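Local atomic coordinates of protein FLUORESCENT IN BLUE LIGHT, chloroplastic (Arabidopsis thaliana, PDB entry 4YVO), a protein that negatively regulates tetrapyrrole (including chlorophyll) biosynthesis in chloroplasts, probably through repression of HEMA1, a partner it contacts only in the absence of light. Residues S54-G59 against T73-A78; E110-H115 against D140-L145; G130-Y135 against I159-T164. All coordinates share one frame; numbering follows the deposited sequence.

Interaction 1: residues S54-G59 against T73-A78; sequences SKLKTG and TEFKIA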
loop_
_atom_site.group_PDB
_atom_site.type_symbol
_atom_site.label_atom_id
_atom_site.label_comp_id
_atom_site.label_asym_id
_atom_site.label_seq_id
_atom_site.Cartn_x
_atom_site.Cartn_y
_atom_site.Cartn_z
ATOM N N SER A 54 2.392 10.120 13.479
ATOM C CA SER A 54 1.291 11.057 13.299
ATOM C C SER A 54 0.712 11.005 11.889
ATOM O O SER A 54 -0.502 10.923 11.710
ATOM C CB SER A 54 1.756 12.479 13.610
ATOM O OG SER A 54 0.694 13.402 13.447
ATOM N N LYS A 55 1.588 11.053 10.888
ATOM C CA LYS A 55 1.153 11.091 9.498
ATOM C C LYS A 55 0.436 9.813 9.072
ATOM O O LYS A 55 -0.509 9.866 8.281
ATOM C CB LYS A 55 2.328 11.380 8.561
ATOM C CG LYS A 55 2.868 12.800 8.653
ATOM C CD LYS A 55 1.827 13.801 8.210
ATOM C CE LYS A 55 2.338 15.223 8.359
ATOM N NZ LYS A 55 1.214 16.183 8.505
ATOM N N LEU A 56 0.878 8.666 9.580
ATOM C CA LEU A 56 0.176 7.424 9.287
ATOM C C LEU A 56 -1.229 7.444 9.891
ATOM O O LEU A 56 -2.191 7.024 9.251
ATOM C CB LEU A 56 0.965 6.209 9.774
ATOM C CG LEU A 56 2.238 5.895 8.985
ATOM C CD1 LEU A 56 3.029 4.806 9.696
ATOM C CD2 LEU A 56 1.909 5.481 7.546
ATOM N N LYS A 57 -1.348 7.950 11.115
ATOM C CA LYS A 57 -2.640 8.029 11.786
ATOM C C LYS A 57 -3.586 8.966 11.037
ATOM O O LYS A 57 -4.746 8.621 10.768
ATOM C CB LYS A 57 -2.460 8.504 13.232
ATOM N N THR A 58 -3.089 10.149 10.688
ATOM C CA THR A 58 -3.944 11.132 10.031
ATOM C C THR A 58 -4.306 10.691 8.608
ATOM O O THR A 58 -5.432 10.897 8.160
ATOM C CB THR A 58 -3.337 12.554 10.057
ATOM O OG1 THR A 58 -2.044 12.542 9.441
ATOM C CG2 THR A 58 -3.197 13.037 11.490
ATOM N N GLY A 59 -3.358 10.072 7.910
ATOM C CA GLY A 59 -3.646 9.484 6.612
ATOM C C GLY A 59 -4.773 8.464 6.684
ATOM O O GLY A 59 -5.705 8.490 5.869
ATOM N N THR A 73 -1.555 12.964 0.677
ATOM C CA THR A 73 -0.572 13.922 1.170
ATOM C C THR A 73 0.093 13.443 2.454
ATOM O O THR A 73 1.318 13.527 2.594
ATOM C CB THR A 73 -1.231 15.286 1.416
ATOM O OG1 THR A 73 -1.791 15.760 0.190
ATOM C CG2 THR A 73 -0.220 16.308 1.926
ATOM N N GLU A 74 -0.710 12.932 3.383
ATOM C CA GLU A 74 -0.181 12.443 4.647
ATOM C C GLU A 74 0.720 11.234 4.444
ATOM O O GLU A 74 1.818 11.166 4.996
ATOM C CB GLU A 74 -1.316 12.095 5.612
ATOM C CG GLU A 74 -2.236 13.264 5.956
ATOM C CD GLU A 74 -1.510 14.395 6.660
ATOM O OE1 GLU A 74 -1.463 14.388 7.906
ATOM O OE2 GLU A 74 -0.981 15.295 5.975
ATOM N N PHE A 75 0.245 10.269 3.665
ATOM C CA PHE A 75 0.999 9.038 3.449
ATOM C C PHE A 75 2.296 9.291 2.665
ATOM O O PHE A 75 3.292 8.584 2.850
ATOM C CB PHE A 75 0.148 7.988 2.725
ATOM C CG PHE A 75 -0.923 7.363 3.579
ATOM C CD1 PHE A 75 -0.598 6.719 4.763
ATOM C CD2 PHE A 75 -2.251 7.375 3.170
ATOM C CE1 PHE A 75 -1.579 6.117 5.532
ATOM C CE2 PHE A 75 -3.236 6.772 3.939
ATOM C CZ PHE A 75 -2.900 6.144 5.121
ATOM N N LYS A 76 2.281 10.294 1.789
ATOM C CA LYS A 76 3.471 10.632 1.010
ATOM C C LYS A 76 4.559 11.181 1.934
ATOM O O LYS A 76 5.733 10.861 1.773
ATOM C CB LYS A 76 3.133 11.639 -0.096
ATOM C CG LYS A 76 4.186 11.768 -1.192
ATOM C CD LYS A 76 4.236 10.496 -2.049
ATOM C CE LYS A 76 5.008 10.685 -3.367
ATOM N NZ LYS A 76 4.331 11.572 -4.393
ATOM N N ILE A 77 4.166 12.002 2.905
ATOM C CA ILE A 77 5.098 12.461 3.937
ATOM C C ILE A 77 5.606 11.286 4.769
ATOM O O ILE A 77 6.803 11.180 5.046
ATOM C CB ILE A 77 4.458 13.526 4.857
ATOM C CG1 ILE A 77 4.131 14.781 4.047
ATOM C CG2 ILE A 77 5.377 13.871 6.036
ATOM C CD1 ILE A 77 3.295 15.794 4.800
ATOM N N ALA A 78 4.696 10.394 5.151
ATOM C CA ALA A 78 5.080 9.226 5.928
ATOM C C ALA A 78 6.106 8.392 5.159
ATOM O O ALA A 78 7.077 7.908 5.734
ATOM C CB ALA A 78 3.854 8.388 6.275
#

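Interaction 2: residues E110-H115 against D140-L145; sequences EAIQYH and DCYTEL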
loop_
_atom_site.group_PDB
_atom_site.type_symbol
_atom_site.label_atom_id
_atom_site.label_comp_id
_atom_site.label_asym_id
_atom_site.label_seq_id
_atom_site.Cartn_x
_atom_site.Cartn_y
_atom_site.Cartn_z
ATOM N N GLU A 110 -1.129 3.996 -10.849
ATOM C CA GLU A 110 -0.301 4.568 -9.801
ATOM C C GLU A 110 -0.443 3.733 -8.531
ATOM O O GLU A 110 0.532 3.504 -7.820
ATOM C CB GLU A 110 -0.689 6.018 -9.512
ATOM C CG GLU A 110 -0.385 6.999 -10.626
ATOM C CD GLU A 110 -0.804 8.404 -10.258
ATOM O OE1 GLU A 110 -0.445 8.855 -9.145
ATOM O OE2 GLU A 110 -1.503 9.051 -11.068
ATOM N N ALA A 111 -1.655 3.272 -8.242
ATOM C CA ALA A 111 -1.880 2.469 -7.039
ATOM C C ALA A 111 -1.018 1.210 -7.055
ATOM O O ALA A 111 -0.401 0.853 -6.048
ATOM C CB ALA A 111 -3.356 2.114 -6.893
ATOM N N ILE A 112 -0.951 0.556 -8.212
ATOM C CA ILE A 112 -0.132 -0.647 -8.357
ATOM C C ILE A 112 1.334 -0.372 -8.049
ATOM O O ILE A 112 2.000 -1.190 -7.419
ATOM C CB ILE A 112 -0.297 -1.293 -9.754
ATOM C CG1 ILE A 112 -1.698 -1.890 -9.876
ATOM C CG2 ILE A 112 0.751 -2.382 -9.997
ATOM C CD1 ILE A 112 -2.120 -2.188 -11.309
ATOM N N GLN A 113 1.830 0.794 -8.465
ATOM C CA GLN A 113 3.205 1.187 -8.153
ATOM C C GLN A 113 3.467 1.115 -6.645
ATOM O O GLN A 113 4.489 0.593 -6.200
ATOM C CB GLN A 113 3.506 2.601 -8.669
ATOM C CG GLN A 113 4.841 3.156 -8.200
ATOM C CD GLN A 113 5.027 4.627 -8.531
ATOM O OE1 GLN A 113 4.246 5.214 -9.283
ATOM N NE2 GLN A 113 6.066 5.232 -7.964
ATOM N N TYR A 114 2.533 1.633 -5.853
ATOM C CA TYR A 114 2.741 1.684 -4.408
ATOM C C TYR A 114 2.477 0.359 -3.699
ATOM O O TYR A 114 3.249 -0.036 -2.826
ATOM C CB TYR A 114 1.989 2.863 -3.780
ATOM C CG TYR A 114 2.706 4.156 -4.104
ATOM C CD1 TYR A 114 3.902 4.481 -3.474
ATOM C CD2 TYR A 114 2.232 5.015 -5.083
ATOM C CE1 TYR A 114 4.585 5.640 -3.781
ATOM C CE2 TYR A 114 2.916 6.182 -5.398
ATOM C CZ TYR A 114 4.091 6.484 -4.742
ATOM O OH TYR A 114 4.779 7.643 -5.045
ATOM N N HIS A 115 1.423 -0.353 -4.083
ATOM C CA HIS A 115 1.238 -1.689 -3.526
ATOM C C HIS A 115 2.417 -2.600 -3.884
ATOM O O HIS A 115 2.802 -3.474 -3.102
ATOM C CB HIS A 115 -0.078 -2.317 -3.987
ATOM C CG HIS A 115 -1.285 -1.636 -3.446
ATOM N ND1 HIS A 115 -1.550 -1.502 -2.097
ATOM C CD2 HIS A 115 -2.341 -1.049 -4.091
ATOM C CE1 HIS A 115 -2.686 -0.871 -1.934
ATOM N NE2 HIS A 115 -3.189 -0.577 -3.104
ATOM N N ASP A 140 -7.206 -6.334 -7.537
ATOM C CA ASP A 140 -8.343 -5.428 -7.687
ATOM C C ASP A 140 -8.046 -4.292 -8.666
ATOM O O ASP A 140 -8.898 -3.914 -9.482
ATOM C CB ASP A 140 -8.754 -4.846 -6.331
ATOM C CG ASP A 140 -9.365 -5.884 -5.408
ATOM O OD1 ASP A 140 -9.748 -6.977 -5.884
ATOM O OD2 ASP A 140 -9.480 -5.603 -4.195
ATOM N N CYS A 141 -6.831 -3.749 -8.585
ATOM C CA CYS A 141 -6.417 -2.694 -9.506
ATOM C C CYS A 141 -6.393 -3.181 -10.951
ATOM O O CYS A 141 -6.907 -2.505 -11.847
ATOM C CB CYS A 141 -5.046 -2.135 -9.125
ATOM S SG CYS A 141 -5.027 -1.159 -7.617
ATOM N N TYR A 142 -5.799 -4.351 -11.183
ATOM C CA TYR A 142 -5.728 -4.891 -12.534
ATOM C C TYR A 142 -7.125 -5.202 -13.072
ATOM O O TYR A 142 -7.386 -5.029 -14.256
ATOM C CB TYR A 142 -4.822 -6.124 -12.596
ATOM C CG TYR A 142 -3.346 -5.796 -12.685
ATOM C CD1 TYR A 142 -2.848 -4.996 -13.708
ATOM C CD2 TYR A 142 -2.442 -6.319 -11.770
ATOM C CE1 TYR A 142 -1.500 -4.700 -13.790
ATOM C CE2 TYR A 142 -1.088 -6.035 -11.852
ATOM C CZ TYR A 142 -0.620 -5.227 -12.861
ATOM O OH TYR A 142 0.730 -4.948 -12.933
ATOM N N THR A 143 -8.024 -5.638 -12.194
ATOM C CA THR A 143 -9.410 -5.866 -12.590
ATOM C C THR A 143 -10.069 -4.575 -13.089
ATOM O O THR A 143 -10.730 -4.564 -14.130
ATOM C CB THR A 143 -10.233 -6.477 -11.438
ATOM O OG1 THR A 143 -9.691 -7.759 -11.100
ATOM C CG2 THR A 143 -11.697 -6.636 -11.842
ATOM N N GLU A 144 -9.877 -3.481 -12.358
ATOM C CA GLU A 144 -10.419 -2.198 -12.799
ATOM C C GLU A 144 -9.804 -1.719 -14.115
ATOM O O GLU A 144 -10.448 -1.004 -14.880
ATOM C CB GLU A 144 -10.255 -1.129 -11.719
ATOM C CG GLU A 144 -10.970 -1.462 -10.423
ATOM C CD GLU A 144 -12.471 -1.574 -10.594
ATOM O OE1 GLU A 144 -13.034 -0.883 -11.472
ATOM O OE2 GLU A 144 -13.093 -2.355 -9.841
ATOM N N LEU A 145 -8.563 -2.121 -14.376
ATOM C CA LEU A 145 -7.876 -1.746 -15.604
ATOM C C LEU A 145 -8.220 -2.677 -16.762
ATOM O O LEU A 145 -7.805 -2.444 -17.894
ATOM C CB LEU A 145 -6.364 -1.731 -15.384
ATOM C CG LEU A 145 -5.870 -0.642 -14.433
ATOM C CD1 LEU A 145 -4.413 -0.878 -14.075
ATOM C CD2 LEU A 145 -6.059 0.728 -15.079
#

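Interaction 3: residues G130-Y135 against I159-T164; sequences GITEAY and IARLET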
loop_
_atom_site.group_PDB
_atom_site.type_symbol
_atom_site.label_atom_id
_atom_site.label_comp_id
_atom_site.label_asym_id
_atom_site.label_seq_id
_atom_site.Cartn_x
_atom_site.Cartn_y
_atom_site.Cartn_z
ATOM N N GLY A 130 2.011 -7.629 5.487
ATOM C CA GLY A 130 1.239 -6.891 4.499
ATOM C C GLY A 130 1.232 -7.432 3.079
ATOM O O GLY A 130 0.521 -6.901 2.224
ATOM N N ILE A 131 2.005 -8.473 2.797
ATOM C CA ILE A 131 2.001 -8.901 1.404
ATOM C C ILE A 131 0.698 -9.525 0.958
ATOM O O ILE A 131 0.297 -9.266 -0.175
ATOM C CB ILE A 131 3.216 -9.720 0.946
ATOM C CG1 ILE A 131 3.203 -11.147 1.489
ATOM C CG2 ILE A 131 4.481 -9.008 1.296
ATOM C CD1 ILE A 131 4.169 -12.035 0.716
ATOM N N THR A 132 -0.016 -10.240 1.825
ATOM C CA THR A 132 -1.306 -10.800 1.428
ATOM C C THR A 132 -2.270 -9.714 0.956
ATOM O O THR A 132 -2.869 -9.808 -0.121
ATOM C CB THR A 132 -1.945 -11.593 2.578
ATOM O OG1 THR A 132 -0.993 -12.538 3.070
ATOM C CG2 THR A 132 -3.206 -12.322 2.102
ATOM N N GLU A 133 -2.400 -8.668 1.757
ATOM C CA GLU A 133 -3.275 -7.561 1.411
ATOM C C GLU A 133 -2.836 -6.893 0.106
ATOM O O GLU A 133 -3.672 -6.500 -0.716
ATOM C CB GLU A 133 -3.285 -6.531 2.536
ATOM C CG GLU A 133 -4.267 -5.423 2.302
ATOM C CD GLU A 133 -4.357 -4.470 3.471
ATOM O OE1 GLU A 133 -3.815 -4.787 4.555
ATOM O OE2 GLU A 133 -4.978 -3.402 3.304
ATOM N N ALA A 134 -1.529 -6.769 -0.090
ATOM C CA ALA A 134 -1.017 -6.155 -1.311
ATOM C C ALA A 134 -1.378 -6.968 -2.556
ATOM O O ALA A 134 -1.738 -6.397 -3.587
ATOM C CB ALA A 134 0.481 -5.933 -1.218
ATOM N N TYR A 135 -1.290 -8.292 -2.476
ATOM C CA TYR A 135 -1.674 -9.116 -3.624
ATOM C C TYR A 135 -3.128 -8.872 -4.009
ATOM O O TYR A 135 -3.454 -8.734 -5.191
ATOM C CB TYR A 135 -1.507 -10.604 -3.335
ATOM C CG TYR A 135 -0.092 -11.123 -3.289
ATOM C CD1 TYR A 135 0.864 -10.720 -4.212
ATOM C CD2 TYR A 135 0.281 -12.037 -2.325
ATOM C CE1 TYR A 135 2.153 -11.224 -4.171
ATOM C CE2 TYR A 135 1.554 -12.546 -2.278
ATOM C CZ TYR A 135 2.488 -12.143 -3.193
ATOM O OH TYR A 135 3.751 -12.676 -3.114
ATOM N N ILE A 159 -5.507 -15.650 -2.827
ATOM C CA ILE A 159 -6.321 -16.719 -2.248
ATOM C C ILE A 159 -5.453 -17.848 -1.680
ATOM O O ILE A 159 -5.720 -18.352 -0.581
ATOM C CB ILE A 159 -7.338 -17.292 -3.271
ATOM C CG1 ILE A 159 -8.315 -16.201 -3.731
ATOM C CG2 ILE A 159 -8.089 -18.492 -2.684
ATOM C CD1 ILE A 159 -9.180 -15.608 -2.626
ATOM N N ALA A 160 -4.413 -18.235 -2.418
ATOM C CA ALA A 160 -3.516 -19.297 -1.967
ATOM C C ALA A 160 -2.896 -18.920 -0.628
ATOM O O ALA A 160 -2.741 -19.749 0.270
ATOM C CB ALA A 160 -2.417 -19.557 -3.004
ATOM N N ARG A 161 -2.551 -17.647 -0.493
ATOM C CA ARG A 161 -1.957 -17.172 0.742
ATOM C C ARG A 161 -2.985 -17.127 1.882
ATOM O O ARG A 161 -2.690 -17.560 2.997
ATOM C CB ARG A 161 -1.285 -15.823 0.511
ATOM C CG ARG A 161 -0.373 -15.414 1.611
ATOM C CD ARG A 161 0.599 -14.342 1.146
ATOM N NE ARG A 161 1.342 -13.831 2.284
ATOM C CZ ARG A 161 2.519 -14.292 2.677
ATOM N NH1 ARG A 161 3.126 -15.273 1.996
ATOM N NH2 ARG A 161 3.103 -13.749 3.737
ATOM N N LEU A 162 -4.191 -16.632 1.599
ATOM C CA LEU A 162 -5.278 -16.636 2.593
ATOM C C LEU A 162 -5.586 -18.043 3.115
ATOM O O LEU A 162 -5.951 -18.226 4.282
ATOM C CB LEU A 162 -6.560 -16.040 2.010
ATOM C CG LEU A 162 -6.591 -14.530 1.768
ATOM C CD1 LEU A 162 -7.912 -14.153 1.115
ATOM C CD2 LEU A 162 -6.399 -13.760 3.077
ATOM N N GLU A 163 -5.439 -19.036 2.249
ATOM C CA GLU A 163 -5.689 -20.423 2.638
ATOM C C GLU A 163 -4.685 -20.951 3.664
ATOM O O GLU A 163 -4.927 -21.981 4.303
ATOM C CB GLU A 163 -5.748 -21.322 1.400
ATOM C CG GLU A 163 -7.025 -21.093 0.608
ATOM C CD GLU A 163 -7.036 -21.774 -0.738
ATOM O OE1 GLU A 163 -5.961 -22.196 -1.210
ATOM O OE2 GLU A 163 -8.133 -21.889 -1.328
ATOM N N THR A 164 -3.569 -20.238 3.819
ATOM C CA THR A 164 -2.528 -20.604 4.782
ATOM C C THR A 164 -2.588 -19.741 6.054
ATOM O O THR A 164 -1.711 -19.844 6.917
ATOM C CB THR A 164 -1.090 -20.527 4.168
ATOM O OG1 THR A 164 -0.744 -19.167 3.880
ATOM C CG2 THR A 164 -0.967 -21.384 2.897
HETATM O O HOH W 1 1.560 -11.413 4.487
#

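Interaction 1: residues S54-G59 against T73-A78
Glu74 reaches across to Thr58 and Lys55 inside the first tetratricopeptide repeat (TPR), a helical hairpin in which helices 48-64 and 68-84 run antiparallel. The axes of the two short segments come within 8.0 Å at an angle of 156°, and the alpha carbons of Gly59 and Glu74 lie only 5.0 Å apart. The carboxylate of Glu74 is gripped by two donors of the facing helix. Thr58 gives a hydrogen bond from OG1 to Glu74 OE1, modelled at 2.5 Å, so short that the exact length is doubtful; its chi1 of 57° sets this hydroxyl between the backbone N and the carbonyl carbon, turned to the carboxylate. Lys55 NZ makes a salt bridge to the same OE1 of Glu74 at 3.3 Å, arriving on the syn side but 24° out of the carboxylate plane, and adds a weak bond to OE2. The ammonium also has a long, weak ion pair with Glu51, one turn back on its own helix. For this buried glutamate the facing ammonium would probably favour the charged carboxylate. The lysine chain does apolar work too, with CE resting against Ile77 CD1 at 3.7 Å. Backbone bonds run along each helix, as from Gly59 N to Lys55 O and Ala78 N to Glu74 O.

Gly59, Phe75 and Ala78 occupy signature small, aromatic and alanine positions of the TPR motif. Gly59 CA sits over one face of the Phe75 ring, 4.0 Å from its centroid, in a CH-pi contact. Leu98 and Ser101 of helix 88-104 also touch this ring. Leu56 CD2 lies in the ring plane, 3.9 Å from Phe75 CD1, and bridges to Ala78 CB at 3.7 Å.

Interaction 2: residues E110-H115 against D140-L145
Ile112 and Cys141 face each other where two antiparallel helices meet, their alpha carbons 6.7 Å apart and the short-segment axes 10.0 Å apart at an angle of 163°. Helix 108-125 carries the first segment, within the second TPR, and helix 131-144 the second, within the third, so the contact joins successive repeats of the superhelix.

Ile112 carries most of the contact. With chi1 at -69° its CG1 branch stands anti to the carbonyl carbon, which carries CD1 across to the facing helix. There CG1 presses on Cys141 CB at 3.4 Å, tighter than usual for two carbons. The terminal CD1 of Ile112 settles over the middle of the Tyr142 ring, 3.6 Å from the centroid and 13° off the normal, a CH-pi contact in which a methyl meets a face squarely. The two side chains cross at about a right angle. On a further flank the same CD1 touches Leu145 CD1 at 3.8 Å. Towards the buried side, Cys141 SG is placed against Ala111 CB at 3.7 Å. The neighbouring His115 ring lies obliquely to this sulfur, while its NE2 is hydrogen-bonded to Gln103 of helix 88-104.

Tyr142 also packs on Lys150 and Ala151 of helix 148-162, and thus links three helices. A serine in its place would probably leave Ile112 CD1 without the aromatic face it rests on and open a gap between helices 108-125 and 131-144.

No hydrogen bond or salt bridge crosses between the segments. Cohesion therefore comes from dispersion and the fit of methyl, sulfur and ring surfaces, so that it rests on shape complementarity, with no paired charges across it.

Interaction 3: residues G130-Y135 against I159-T164
Thr132 and Arg161 have the nearest alpha carbons of the two segments, 6.4 Å apart, where the beginning of helix 131-144 passes the end of helix 148-162 in the opposite direction. Gly130 is the N-cap of the former.

Arg161 reaches from one helix to the other. Its CG is anti to the backbone N (chi1 -166°) and the chain runs extended as far as NE, which delivers the head group to the first turn of the other helix. NE donates to Thr132 OG1 at 2.8 Å; the hydroxyl lies 13° from the guanidinium plane, but the bond is bent, with an N-H...O angle of 131°. A water accepts a hydrogen bond from Arg161 NH2 at 2.9 Å and a weak one from Thr132 N, bridging the arginine to the helix start. Ile131 lays CD1 over one guanidinium face, 3.4 Å from CZ of Arg161, in one of two modelled conformers, so this layering is tentative. Arg161 CD stands at the edge of the Tyr135 ring, 4.0 Å from CE2. The other branch of Thr132, CG2, meets Leu162 CD2 at 3.6 Å.

The carbonyl of Arg161 is occupied: Thr164 OG1 bonds to its O at 2.7 Å, in the carbonyl plane on a lone pair, and Thr164 N shares that acceptor. Tyr135 goes on to pack on Phe154 and Tyr158 of helix 148-162. The arrangement is a surface contact at the end of an antiparallel TPR helix pair away from its connecting turn, here the third and last repeat of the domain.

Interaction 1 precedes the other two along the chain, while the segments of interactions 2 and 3 alternate. Interaction 1 lies within the helix pair of the first repeat, interaction 3 within that of the third, and interaction 2 is the seam between the second and third repeats. Interactions 2 and 3 share helix 131-144, their centres about 16 Å apart, and touch where His115 O lies 3.9 Å from Ala134 CB. Interaction 1 lies across the chain's centre from both, about 20 Å from interaction 2 and 25 Å from interaction 3 (centre to centre). It still packs on interaction 2, with Lys76 CE 3.5 Å from Tyr114 OH. Burial falls from the first contact to the third.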